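Local coordinates for uncharacterized SnoaL-like protein (PDB 3H3H), which is of unknown function but belongs to the SnoaL-like family of the NTF2 clan, whose cone-shaped fold commonly encloses a ligand-binding or catalytic pocket, at residues R15-A20 against V89-R94; L100-F105 against L117-G122. All blocks are in the same frame, centred on the assembly; numbering follows the deposited sequence. Where two conformers were deposited one is given.

Contact 1: R15-A20 against V89-R94; sequences REWIDA and VAIHYR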
loop_
_atom_site.group_PDB
_atom_site.type_symbol
_atom_site.label_atom_id
_atom_site.label_comp_id
_atom_site.label_asym_id
_atom_site.label_seq_id
_atom_site.Cartn_x
_atom_site.Cartn_y
_atom_site.Cartn_z
ATOM N N ARG B 15 -13.954 -3.007 7.322
ATOM C CA ARG B 15 -14.891 -3.986 7.847
ATOM C C ARG B 15 -15.931 -4.382 6.798
ATOM O O ARG B 15 -16.286 -5.554 6.697
ATOM C CB ARG B 15 -15.562 -3.459 9.128
ATOM C CG ARG B 15 -16.605 -4.391 9.735
ATOM C CD ARG B 15 -16.111 -5.282 10.886
ATOM N NE ARG B 15 -17.259 -5.838 11.577
ATOM C CZ ARG B 15 -17.783 -5.324 12.688
ATOM N NH1 ARG B 15 -18.851 -5.883 13.241
ATOM N NH2 ARG B 15 -17.235 -4.257 13.250
ATOM N N GLU B 16 -16.407 -3.434 5.995
ATOM C CA GLU B 16 -17.387 -3.770 4.969
ATOM C C GLU B 16 -16.717 -4.556 3.867
ATOM O O GLU B 16 -17.294 -5.516 3.405
ATOM C CB GLU B 16 -18.076 -2.531 4.396
ATOM C CG GLU B 16 -18.849 -1.803 5.418
ATOM C CD GLU B 16 -19.511 -0.523 4.894
ATOM O OE1 GLU B 16 -19.230 -0.058 3.782
ATOM O OE2 GLU B 16 -20.288 0.067 5.642
ATOM N N TRP B 17 -15.498 -4.171 3.460
ATOM C CA TRP B 17 -14.831 -4.828 2.345
ATOM C C TRP B 17 -14.484 -6.255 2.725
ATOM O O TRP B 17 -14.737 -7.184 1.958
ATOM C CB TRP B 17 -13.528 -4.069 1.974
ATOM C CG TRP B 17 -12.874 -4.553 0.778
ATOM C CD1 TRP B 17 -13.088 -4.152 -0.521
ATOM C CD2 TRP B 17 -11.762 -5.427 0.746
ATOM N NE1 TRP B 17 -12.246 -4.839 -1.363
ATOM C CE2 TRP B 17 -11.364 -5.561 -0.606
ATOM C CE3 TRP B 17 -11.072 -6.137 1.727
ATOM C CZ2 TRP B 17 -10.326 -6.403 -0.998
ATOM C CZ3 TRP B 17 -9.994 -6.934 1.328
ATOM C CH2 TRP B 17 -9.652 -7.081 -0.009
ATOM N N ILE B 18 -13.909 -6.461 3.912
ATOM C CA ILE B 18 -13.602 -7.812 4.393
ATOM C C ILE B 18 -14.890 -8.650 4.499
ATOM O O ILE B 18 -14.946 -9.786 4.043
ATOM C CB ILE B 18 -12.906 -7.760 5.743
ATOM C CG1 ILE B 18 -11.508 -7.184 5.608
ATOM C CG2 ILE B 18 -12.849 -9.165 6.433
ATOM C CD1 ILE B 18 -10.492 -8.101 4.965
ATOM N N ASP B 19 -15.906 -8.057 5.074
ATOM C CA ASP B 19 -17.166 -8.790 5.258
ATOM C C ASP B 19 -17.783 -9.122 3.920
ATOM O O ASP B 19 -18.384 -10.183 3.805
ATOM C CB ASP B 19 -18.140 -7.997 6.097
ATOM C CG ASP B 19 -17.764 -7.985 7.578
ATOM O OD1 ASP B 19 -16.818 -8.681 7.988
ATOM O OD2 ASP B 19 -18.412 -7.261 8.332
ATOM N N ALA B 20 -17.652 -8.251 2.921
ATOM C CA ALA B 20 -18.282 -8.495 1.619
ATOM C C ALA B 20 -17.602 -9.684 0.924
ATOM O O ALA B 20 -18.266 -10.569 0.361
ATOM C CB ALA B 20 -18.224 -7.257 0.733
ATOM N N VAL B 89 -6.388 3.920 1.591
ATOM C CA VAL B 89 -6.466 3.048 2.753
ATOM C C VAL B 89 -5.690 1.806 2.373
ATOM O O VAL B 89 -5.782 1.331 1.246
ATOM C CB VAL B 89 -7.923 2.710 3.085
ATOM C CG1 VAL B 89 -8.050 1.636 4.126
ATOM C CG2 VAL B 89 -8.635 3.993 3.602
ATOM N N ALA B 90 -4.944 1.262 3.309
ATOM C CA ALA B 90 -4.228 0.005 3.085
ATOM C C ALA B 90 -4.802 -1.005 4.014
ATOM O O ALA B 90 -4.851 -0.762 5.228
ATOM C CB ALA B 90 -2.726 0.157 3.403
ATOM N N ILE B 91 -5.302 -2.100 3.461
ATOM C CA ILE B 91 -5.836 -3.181 4.261
ATOM C C ILE B 91 -4.833 -4.311 4.241
ATOM O O ILE B 91 -4.524 -4.838 3.195
ATOM C CB ILE B 91 -7.196 -3.690 3.755
ATOM C CG1 ILE B 91 -8.230 -2.530 3.712
ATOM C CG2 ILE B 91 -7.736 -4.859 4.677
ATOM C CD1 ILE B 91 -9.664 -3.008 3.256
ATOM N N HIS B 92 -4.401 -4.725 5.432
ATOM C CA HIS B 92 -3.454 -5.816 5.597
ATOM C C HIS B 92 -4.312 -6.959 6.086
ATOM O O HIS B 92 -5.053 -6.834 7.065
ATOM C CB HIS B 92 -2.376 -5.366 6.581
ATOM C CG HIS B 92 -1.351 -6.394 6.894
ATOM N ND1 HIS B 92 -0.763 -7.183 5.928
ATOM C CD2 HIS B 92 -0.792 -6.744 8.075
ATOM C CE1 HIS B 92 0.112 -7.990 6.510
ATOM N NE2 HIS B 92 0.142 -7.721 7.805
ATOM N N TYR B 93 -4.211 -8.079 5.395
ATOM C CA TYR B 93 -5.054 -9.208 5.723
ATOM C C TYR B 93 -4.407 -10.487 5.294
ATOM O O TYR B 93 -3.370 -10.485 4.622
ATOM C CB TYR B 93 -6.412 -9.045 5.038
ATOM C CG TYR B 93 -6.413 -9.099 3.527
ATOM C CD1 TYR B 93 -6.189 -7.979 2.765
ATOM C CD2 TYR B 93 -6.750 -10.275 2.836
ATOM C CE1 TYR B 93 -6.262 -8.041 1.405
ATOM C CE2 TYR B 93 -6.818 -10.323 1.486
ATOM C CZ TYR B 93 -6.600 -9.206 0.757
ATOM O OH TYR B 93 -6.681 -9.267 -0.630
ATOM N N ARG B 94 -4.921 -11.578 5.835
ATOM C CA ARG B 94 -4.504 -12.889 5.432
ATOM C C ARG B 94 -5.481 -13.449 4.432
ATOM O O ARG B 94 -6.679 -13.519 4.713
ATOM C CB ARG B 94 -4.402 -13.770 6.667
ATOM C CG ARG B 94 -3.928 -15.176 6.350
ATOM C CD ARG B 94 -3.632 -15.858 7.686
ATOM N NE ARG B 94 -3.080 -17.193 7.506
ATOM C CZ ARG B 94 -3.793 -18.293 7.395
ATOM N NH1 ARG B 94 -5.118 -18.267 7.451
ATOM N NH2 ARG B 94 -3.162 -19.450 7.239
#

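Contact 2: L100-F105 against L117-G122; sequences LALEVF and LAHYAG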
loop_
_atom_site.group_PDB
_atom_site.type_symbol
_atom_site.label_atom_id
_atom_site.label_comp_id
_atom_site.label_asym_id
_atom_site.label_seq_id
_atom_site.Cartn_x
_atom_site.Cartn_y
_atom_site.Cartn_z
ATOM N N LEU B 100 -0.092 -13.727 3.019
ATOM C CA LEU B 100 -0.195 -12.421 3.620
ATOM C C LEU B 100 -0.443 -11.437 2.492
ATOM O O LEU B 100 0.164 -11.503 1.434
ATOM C CB LEU B 100 1.061 -12.082 4.352
ATOM C CG LEU B 100 1.006 -11.065 5.473
ATOM C CD1 LEU B 100 0.013 -11.451 6.615
ATOM C CD2 LEU B 100 2.450 -10.836 5.999
ATOM N N ALA B 101 -1.347 -10.503 2.743
ATOM C CA ALA B 101 -1.771 -9.554 1.754
ATOM C C ALA B 101 -1.809 -8.154 2.290
ATOM O O ALA B 101 -2.050 -7.879 3.455
ATOM C CB ALA B 101 -3.201 -9.910 1.249
ATOM N N LEU B 102 -1.624 -7.237 1.365
ATOM C CA LEU B 102 -1.660 -5.816 1.660
ATOM C C LEU B 102 -2.169 -5.125 0.396
ATOM O O LEU B 102 -1.520 -5.052 -0.650
ATOM C CB LEU B 102 -0.298 -5.280 2.042
ATOM C CG LEU B 102 -0.188 -3.825 2.461
ATOM C CD1 LEU B 102 -0.629 -2.757 1.453
ATOM C CD2 LEU B 102 -1.016 -3.604 3.770
ATOM N N GLU B 103 -3.420 -4.642 0.487
ATOM C CA GLU B 103 -4.110 -4.063 -0.623
ATOM C C GLU B 103 -4.297 -2.596 -0.358
ATOM O O GLU B 103 -4.818 -2.206 0.673
ATOM C CB GLU B 103 -5.453 -4.812 -0.841
ATOM C CG GLU B 103 -5.992 -4.774 -2.219
ATOM C CD GLU B 103 -6.649 -6.087 -2.612
ATOM O OE1 GLU B 103 -7.674 -6.048 -3.310
ATOM O OE2 GLU B 103 -6.235 -7.170 -2.146
ATOM N N VAL B 104 -3.904 -1.776 -1.327
ATOM C CA VAL B 104 -3.990 -0.346 -1.207
ATOM C C VAL B 104 -5.149 0.116 -2.086
ATOM O O VAL B 104 -5.224 -0.249 -3.293
ATOM C CB VAL B 104 -2.720 0.312 -1.684
ATOM C CG1 VAL B 104 -2.869 1.813 -1.572
ATOM C CG2 VAL B 104 -1.496 -0.163 -0.804
ATOM N N PHE B 105 -6.016 0.949 -1.487
ATOM C CA PHE B 105 -7.183 1.442 -2.171
ATOM C C PHE B 105 -7.168 2.936 -2.215
ATOM O O PHE B 105 -7.133 3.613 -1.171
ATOM C CB PHE B 105 -8.433 1.025 -1.422
ATOM C CG PHE B 105 -8.544 -0.458 -1.168
ATOM C CD1 PHE B 105 -7.969 -1.060 -0.045
ATOM C CD2 PHE B 105 -9.273 -1.270 -2.021
ATOM C CE1 PHE B 105 -8.084 -2.402 0.162
ATOM C CE2 PHE B 105 -9.397 -2.644 -1.798
ATOM C CZ PHE B 105 -8.809 -3.215 -0.716
ATOM N N LEU B 117 -4.357 -1.743 -5.559
ATOM C CA LEU B 117 -3.118 -2.481 -5.893
ATOM C C LEU B 117 -2.932 -3.531 -4.803
ATOM O O LEU B 117 -2.923 -3.216 -3.627
ATOM C CB LEU B 117 -1.910 -1.564 -5.851
ATOM C CG LEU B 117 -1.924 -0.307 -6.671
ATOM C CD1 LEU B 117 -2.759 0.794 -5.959
ATOM C CD2 LEU B 117 -0.448 0.123 -6.846
ATOM N N ALA B 118 -2.766 -4.784 -5.222
ATOM C CA ALA B 118 -2.596 -5.895 -4.337
ATOM C C ALA B 118 -1.091 -6.191 -4.172
ATOM O O ALA B 118 -0.299 -6.058 -5.126
ATOM C CB ALA B 118 -3.319 -7.093 -4.883
ATOM N N HIS B 119 -0.723 -6.666 -2.986
ATOM C CA HIS B 119 0.627 -7.049 -2.661
ATOM C C HIS B 119 0.527 -8.284 -1.823
ATOM O O HIS B 119 -0.383 -8.404 -0.988
ATOM C CB HIS B 119 1.335 -6.007 -1.806
ATOM C CG HIS B 119 1.369 -4.635 -2.390
ATOM N ND1 HIS B 119 0.267 -3.802 -2.400
ATOM C CD2 HIS B 119 2.399 -3.924 -2.918
ATOM C CE1 HIS B 119 0.600 -2.678 -3.035
ATOM N NE2 HIS B 119 1.903 -2.707 -3.304
ATOM N N TYR B 120 1.463 -9.218 -2.015
ATOM C CA TYR B 120 1.464 -10.465 -1.245
ATOM C C TYR B 120 2.824 -10.908 -0.789
ATOM O O TYR B 120 3.852 -10.501 -1.341
ATOM C CB TYR B 120 0.930 -11.579 -2.170
ATOM C CG TYR B 120 -0.472 -11.377 -2.599
ATOM C CD1 TYR B 120 -1.508 -11.654 -1.710
ATOM C CD2 TYR B 120 -0.803 -10.898 -3.852
ATOM C CE1 TYR B 120 -2.767 -11.467 -2.043
ATOM C CE2 TYR B 120 -2.126 -10.707 -4.193
ATOM C CZ TYR B 120 -3.077 -11.010 -3.289
ATOM O OH TYR B 120 -4.374 -10.819 -3.605
ATOM N N ALA B 121 2.818 -11.762 0.247
ATOM C CA ALA B 121 3.988 -12.510 0.663
ATOM C C ALA B 121 3.547 -13.878 1.219
ATOM O O ALA B 121 2.356 -14.116 1.542
ATOM C CB ALA B 121 4.711 -11.755 1.701
ATOM N N GLY B 122 4.509 -14.769 1.335
ATOM C CA GLY B 122 4.338 -16.011 2.060
ATOM C C GLY B 122 3.790 -17.049 1.140
ATOM O O GLY B 122 3.277 -18.087 1.609
ATOM O OXT GLY B 122 3.869 -16.854 -0.084
HETATM O O HOH W 1 -3.436 -7.619 -1.583
#

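Contact 1: R15-A20 against V89-R94
Helix 7-22 lies against the concave face of the curved sheet in this NTF2-like alpha+beta fold, and here a short part of it meets strand 88-94. The segment axes approach to 10.6 Å and run at 41° to each other. No hydrogen bond joins the two segments, so side chains alone bridge the gap.

The aromatic contact is an offset edge-to-face pair. Trp17 has CG anti to its backbone N, which sends the indole from the helix toward the strand. The far edge of its six-membered ring, CZ3 and CH2, points at one face of the Tyr93 ring. The ring centroids are 5.4 Å apart and the planes stand at 65°. Trp17 CZ3 sits 3.9 Å above the Tyr93 plane, displaced toward the rim. Tyr93 holds CG in the crowded position between its backbone N and carbonyl carbon (chi1 66°), with the ring turned to receive that edge.

The polar ends of both rings are tied elsewhere. Trp17 NE1 is hydrogen-bonded to Tyr33 OH, and Tyr93 OH to Glu103 OE2. These bonds probably limit how far either ring can turn. Phe13 and Phe105 also meet the indole, so the pair belongs to a buried aromatic cluster.

Aliphatic contacts fill in beside the rings. Ile91 is extended, with CD1 anti to CA, and that methyl approaches the indole obliquely, 3.8 Å from Trp17 CE3. Ile18 follows Trp17 on the helix and reaches the strand through its terminal methyl. Trp79 of the neighbouring strand 78-84 touches both isoleucines. The Ile18 methyl lies between two strand residues, with CD1 4.3 Å from Ile91 CG2 and 4.2 Å from Tyr93 CB.

Contact 2: L100-F105 against L117-G122
Paired backbone hydrogen bonds hold both ends of this antiparallel strand pair. Leu100 and Ala121 exchange two, as do Val104 and Leu117. The straightest runs from Val104 N to Leu117 O, 2.9 Å long with 169° at the hydrogen.

Midway, Leu102 N donates to His119 O. The His119 side chain turns back on the strands, with CG beside its own backbone N (chi1 -56°). Its ND1 donates to Leu102 O at 2.8 Å, the oxygen lying near the ring plane while the donor sits above the carbonyl plane. ND1 therefore carries a proton. NE2 hydrogen-bonds Ser88 of the second subunit, so both ring nitrogens are engaged. On the other face, a water donates to Glu103 OE2 at 2.9 Å and accepts from His119 N. Glu103 OE2 also hydrogen-bonds Tyr93 OH on the adjacent strand 88-94.

Packing follows the alternation of the strands. Val104 CG2 approaches the imidazole obliquely, 4.0 Å from His119 CE1. On the opposite face, Ala101 CB lies 3.7 Å from Tyr120 CE1, and Ala118 CB meets the Glu103 carboxylate. The face carrying Leu100, Leu117, His119 and Ala121 packs on the second subunit. This is the C-terminal beta hairpin of the NTF2-like sheet.

Overall arrangement
Contacts 1 and 2 meet on neighbouring strands of one sheet, with centres 11 Å apart. Backbone pairing joins them directly, Tyr93 O lying 2.8 Å from Ala101 N. On the helix-covered face, the bond between Tyr93 OH and Glu103 OE2, 2.6 Å long, couples the aromatic pair of contact 1 to the water of contact 2. Trp17 CE2 also packs 3.5 Å from Phe105 CZ. An unknown ligand, probably from the crystallisation liquor, lies about 3 Å from the Tyr93 side chain and hydrogen-bonds Tyr120 OH. Both contacts thus reach the same ligand position, consistent with the NTF2-like cavity. The opposite sheet face meets the second subunit.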